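Local coordinates for protein Thf1 (Thermosynechococcus elongatus, PDB 5MJR) that is thought to take part in photosynthetic membrane biogenesis and associates with the FtsH protease complex involved in photosystem II repair in cyanobacteria, at residues R29-A34 and R45-L50. Numbering follows the deposited sequence.
Sequences RAFYAA and RFIEEL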
ATOM      1  N   ARG A  29     -12.662  -3.107 -17.640  1.00 12.39           N
ATOM      2  CA  ARG A  29     -13.587  -2.279 -18.401  1.00 12.23           C
ATOM      3  C   ARG A  29     -14.119  -1.096 -17.604  1.00 11.31           C
ATOM      4  O   ARG A  29     -14.261  -0.002 -18.105  1.00 13.32           O
ATOM      5  CB  ARG A  29     -14.805  -3.116 -18.793  1.00 15.79           C
ATOM      6  CG  ARG A  29     -14.590  -3.856 -20.042  1.00 21.04           C
ATOM      7  CD  ARG A  29     -15.926  -4.524 -20.625  1.00 29.79           C
ATOM      8  NE  ARG A  29     -16.230  -5.775 -19.860  1.00 35.13           N
ATOM      9  CZ  ARG A  29     -15.694  -6.982 -20.099  1.00 55.73           C
ATOM     10  NH1 ARG A  29     -14.821  -7.196 -21.146  1.00 41.84           N
ATOM     11  NH2 ARG A  29     -16.075  -8.024 -19.338  1.00 56.51           N
ATOM     12  N   ALA A  30     -14.369  -1.307 -16.295  1.00 11.81           N
ATOM     13  CA  ALA A  30     -14.805  -0.250 -15.407  1.00 10.82           C
ATOM     14  C   ALA A  30     -13.750   0.873 -15.311  1.00 10.76           C
ATOM     15  O   ALA A  30     -14.053   2.057 -15.302  1.00 12.25           O
ATOM     16  CB  ALA A  30     -15.239  -0.784 -14.066  1.00 12.32           C
ATOM     17  N   PHE A  31     -12.505   0.441 -15.210  1.00  9.80           N
ATOM     18  CA  PHE A  31     -11.409   1.390 -15.162  1.00 10.05           C
ATOM     19  C   PHE A  31     -11.373   2.298 -16.382  1.00  9.15           C
ATOM     20  O   PHE A  31     -11.351   3.536 -16.299  1.00 10.12           O
ATOM     21  CB  PHE A  31     -10.083   0.683 -14.983  1.00  9.79           C
ATOM     22  CG  PHE A  31      -8.868   1.629 -15.061  1.00  9.78           C
ATOM     23  CD1 PHE A  31      -8.547   2.431 -14.028  1.00  9.77           C
ATOM     24  CD2 PHE A  31      -8.176   1.769 -16.252  1.00 11.25           C
ATOM     25  CE1 PHE A  31      -7.555   3.353 -14.107  1.00 10.66           C
ATOM     26  CE2 PHE A  31      -7.160   2.696 -16.334  1.00 12.02           C
ATOM     27  CZ  PHE A  31      -6.838   3.503 -15.225  1.00 10.73           C
ATOM     28  N   TYR A  32     -11.417   1.653 -17.580  1.00 10.49           N
ATOM     29  CA  TYR A  32     -11.340   2.415 -18.834  1.00 11.33           C
ATOM     30  C   TYR A  32     -12.567   3.183 -19.200  1.00 13.04           C
ATOM     31  O   TYR A  32     -12.467   4.138 -19.978  1.00 16.12           O
ATOM     32  CB  TYR A  32     -10.911   1.470 -19.948  1.00 12.64           C
ATOM     33  CG  TYR A  32      -9.428   1.052 -19.817  1.00 12.48           C
ATOM     34  CD1 TYR A  32      -8.390   1.985 -19.982  1.00 11.91           C
ATOM     35  CD2 TYR A  32      -9.050  -0.233 -19.598  1.00 12.85           C
ATOM     36  CE1 TYR A  32      -7.053   1.678 -19.855  1.00 12.51           C
ATOM     37  CE2 TYR A  32      -7.648  -0.586 -19.480  1.00 12.89           C
ATOM     38  CZ  TYR A  32      -6.694   0.368 -19.661  1.00 12.70           C
ATOM     39  OH  TYR A  32      -5.372   0.018 -19.511  1.00 16.43           O
ATOM     40  N   ALA A  33     -13.692   2.822 -18.586  1.00 11.85           N
ATOM     41  CA  ALA A  33     -14.954   3.622 -18.706  1.00 12.56           C
ATOM     42  C   ALA A  33     -14.831   4.920 -17.835  1.00 12.28           C
ATOM     43  O   ALA A  33     -15.400   5.955 -18.226  1.00 16.36           O
ATOM     44  CB  ALA A  33     -16.145   2.812 -18.301  1.00 15.96           C
ATOM     45  N   ALA A  34     -14.131   4.779 -16.686  1.00 11.79           N
ATOM     46  CA  ALA A  34     -14.013   5.889 -15.710  1.00 11.42           C
ATOM     47  C   ALA A  34     -12.865   6.860 -16.072  1.00 11.00           C
ATOM     48  O   ALA A  34     -12.926   7.995 -15.733  1.00 15.74           O
ATOM     49  CB  ALA A  34     -13.812   5.291 -14.320  1.00 13.87           C
ATOM     50  N   ARG A  45       0.840  -0.941 -18.239  1.00 10.94           N
ATOM     51  CA  ARG A  45       1.294  -2.181 -17.710  1.00 11.99           C
ATOM     52  C   ARG A  45       1.234  -2.189 -16.142  1.00 11.12           C
ATOM     53  O   ARG A  45       0.740  -3.119 -15.517  1.00 12.54           O
ATOM     54  CB  ARG A  45       2.712  -2.519 -18.168  1.00 14.09           C
ATOM     55  CG  ARG A  45       2.897  -2.831 -19.607  1.00 23.36           C
ATOM     56  CD  ARG A  45       4.249  -3.467 -20.025  1.00 30.80           C
ATOM     57  NE  ARG A  45       5.392  -2.509 -20.019  1.00 29.71           N
ATOM     58  CZ  ARG A  45       5.677  -1.647 -21.031  1.00 38.87           C
ATOM     59  NH1 ARG A  45       4.923  -1.592 -22.149  1.00 43.20           N
ATOM     60  NH2 ARG A  45       6.759  -0.848 -20.977  1.00 34.60           N
ATOM     61  N   PHE A  46       1.721  -1.109 -15.502  1.00 10.97           N
ATOM     62  CA  PHE A  46       1.745  -1.011 -14.042  1.00 11.89           C
ATOM     63  C   PHE A  46       0.325  -0.923 -13.495  1.00 10.95           C
ATOM     64  O   PHE A  46      -0.032  -1.586 -12.485  1.00 10.95           O
ATOM     65  CB  PHE A  46       2.631   0.154 -13.618  1.00 12.73           C
ATOM     66  CG  PHE A  46       4.102  -0.154 -13.576  1.00 18.67           C
ATOM     67  CD1 PHE A  46       4.853  -0.272 -14.696  1.00 18.15           C
ATOM     68  CD2 PHE A  46       4.707  -0.316 -12.343  1.00 21.52           C
ATOM     69  CE1 PHE A  46       6.231  -0.637 -14.655  1.00 20.68           C
ATOM     70  CE2 PHE A  46       6.053  -0.576 -12.230  1.00 24.48           C
ATOM     71  CZ  PHE A  46       6.836  -0.766 -13.420  1.00 23.11           C
ATOM     72  N   ILE A  47      -0.532  -0.116 -14.131  1.00  9.63           N
ATOM     73  CA  ILE A  47      -1.890   0.066 -13.661  1.00  9.39           C
ATOM     74  C   ILE A  47      -2.687  -1.210 -13.783  1.00  9.81           C
ATOM     75  O   ILE A  47      -3.393  -1.626 -12.826  1.00 10.48           O
ATOM     76  CB  ILE A  47      -2.579   1.244 -14.368  1.00 10.93           C
ATOM     77  CG1 ILE A  47      -1.895   2.561 -14.012  1.00 12.36           C
ATOM     78  CG2 ILE A  47      -4.059   1.281 -14.067  1.00 13.43           C
ATOM     79  CD1 ILE A  47      -2.176   3.654 -15.029  1.00 15.66           C
ATOM     80  N   GLU A  48      -2.576  -1.914 -14.911  1.00 11.19           N
ATOM     81  CA  GLU A  48      -3.307  -3.167 -15.049  1.00 11.24           C
ATOM     82  C   GLU A  48      -2.777  -4.239 -14.050  1.00 10.62           C
ATOM     83  O   GLU A  48      -3.584  -5.036 -13.552  1.00 11.75           O
ATOM     84  CB  GLU A  48      -3.317  -3.659 -16.504  1.00 11.68           C
ATOM     85  CG  GLU A  48      -4.141  -2.751 -17.438  1.00 11.88           C
ATOM     86  CD  GLU A  48      -4.369  -3.316 -18.841  1.00 14.11           C
ATOM     87  OE1 GLU A  48      -3.975  -4.483 -19.094  1.00 18.42           O
ATOM     88  OE2 GLU A  48      -4.886  -2.478 -19.661  1.00 17.74           O
ATOM     89  N   GLU A  49      -1.442  -4.272 -13.808  1.00 10.26           N
ATOM     90  CA  GLU A  49      -0.920  -5.214 -12.827  1.00 12.94           C
ATOM     91  C   GLU A  49      -1.563  -4.887 -11.436  1.00 10.04           C
ATOM     92  O   GLU A  49      -1.942  -5.834 -10.726  1.00 11.26           O
ATOM     93  CB  GLU A  49       0.601  -5.141 -12.750  1.00 15.93           C
ATOM     94  CG  GLU A  49       1.364  -5.890 -13.819  1.00 22.82           C
ATOM     95  CD  GLU A  49       2.883  -5.976 -13.584  1.00 37.11           C
ATOM     96  OE1 GLU A  49       3.327  -5.786 -12.428  1.00 39.83           O
ATOM     97  OE2 GLU A  49       3.573  -6.250 -14.611  1.00 47.05           O
ATOM     98  N   LEU A  50      -1.666  -3.656 -11.074  1.00 10.19           N
ATOM     99  CA  LEU A  50      -2.258  -3.252  -9.782  1.00 10.02           C
ATOM    100  C   LEU A  50      -3.751  -3.642  -9.756  1.00  9.27           C
ATOM    101  O   LEU A  50      -4.269  -4.110  -8.741  1.00 10.49           O
ATOM    102  CB  LEU A  50      -1.993  -1.787  -9.481  1.00 11.24           C
ATOM    103  CG  LEU A  50      -2.394  -1.311  -8.096  1.00 10.78           C
ATOM    104  CD1 LEU A  50      -1.740  -2.101  -6.946  1.00 12.78           C
ATOM    105  CD2 LEU A  50      -2.150   0.157  -7.996  1.00 11.33           C
TER
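Phe-31 and Tyr-32 of helix 24-34 reach across to Ile-47 and Glu-48 of helix 41-58, joining the first two helices of this all-helical chain through a small contact, half apolar and half polar. The backbones stay well apart, Phe-31 CA and Glu-48 CA being 9.3 Å from each other, and four side chains bridge the gap. On the buried half, the CG2 methyl of Ile-47 sits over one face of the Phe-31 ring as a CH-pi contact, 26° off the ring normal. Ile-47 CG2 leans toward the far end of the ring, 3.7 Å from Phe-31 CZ. With its CG anti to the backbone N (chi1 174°), Phe-31 sends its ring out toward helix 41-58. On the more open half, Tyr-32 OH donates a hydrogen bond to Glu-48 OE2 at a short 2.5 Å, and OE2 accepts it with its anti lone pair, the one turned away from OE1. The carboxylate meets the tyrosine at its ring edge, the two planes 77° apart. Glu-48 OE1 forms a salt bridge with Lys-28, one turn before Tyr-32, so helix 24-34 grips both oxygens of the carboxylate and should hold its rotation. Phe-31 CD2 lies 3.6 Å above the plane of the Tyr-32 ring, over its centre, linking the two halves. A phenylalanine in place of Tyr-32 would probably leave Glu-48 OE2 without this donor and its carboxylate freer to turn about the Lys-28 bridge. Beyond the pair, Ile-39 of the connecting loop touches both Phe-31 and Ile-47, while Phe-31 also packs on Ala-96 and Ala-100 of helix 90-100 and Ile-47 on Phe-80 of helix 67-80.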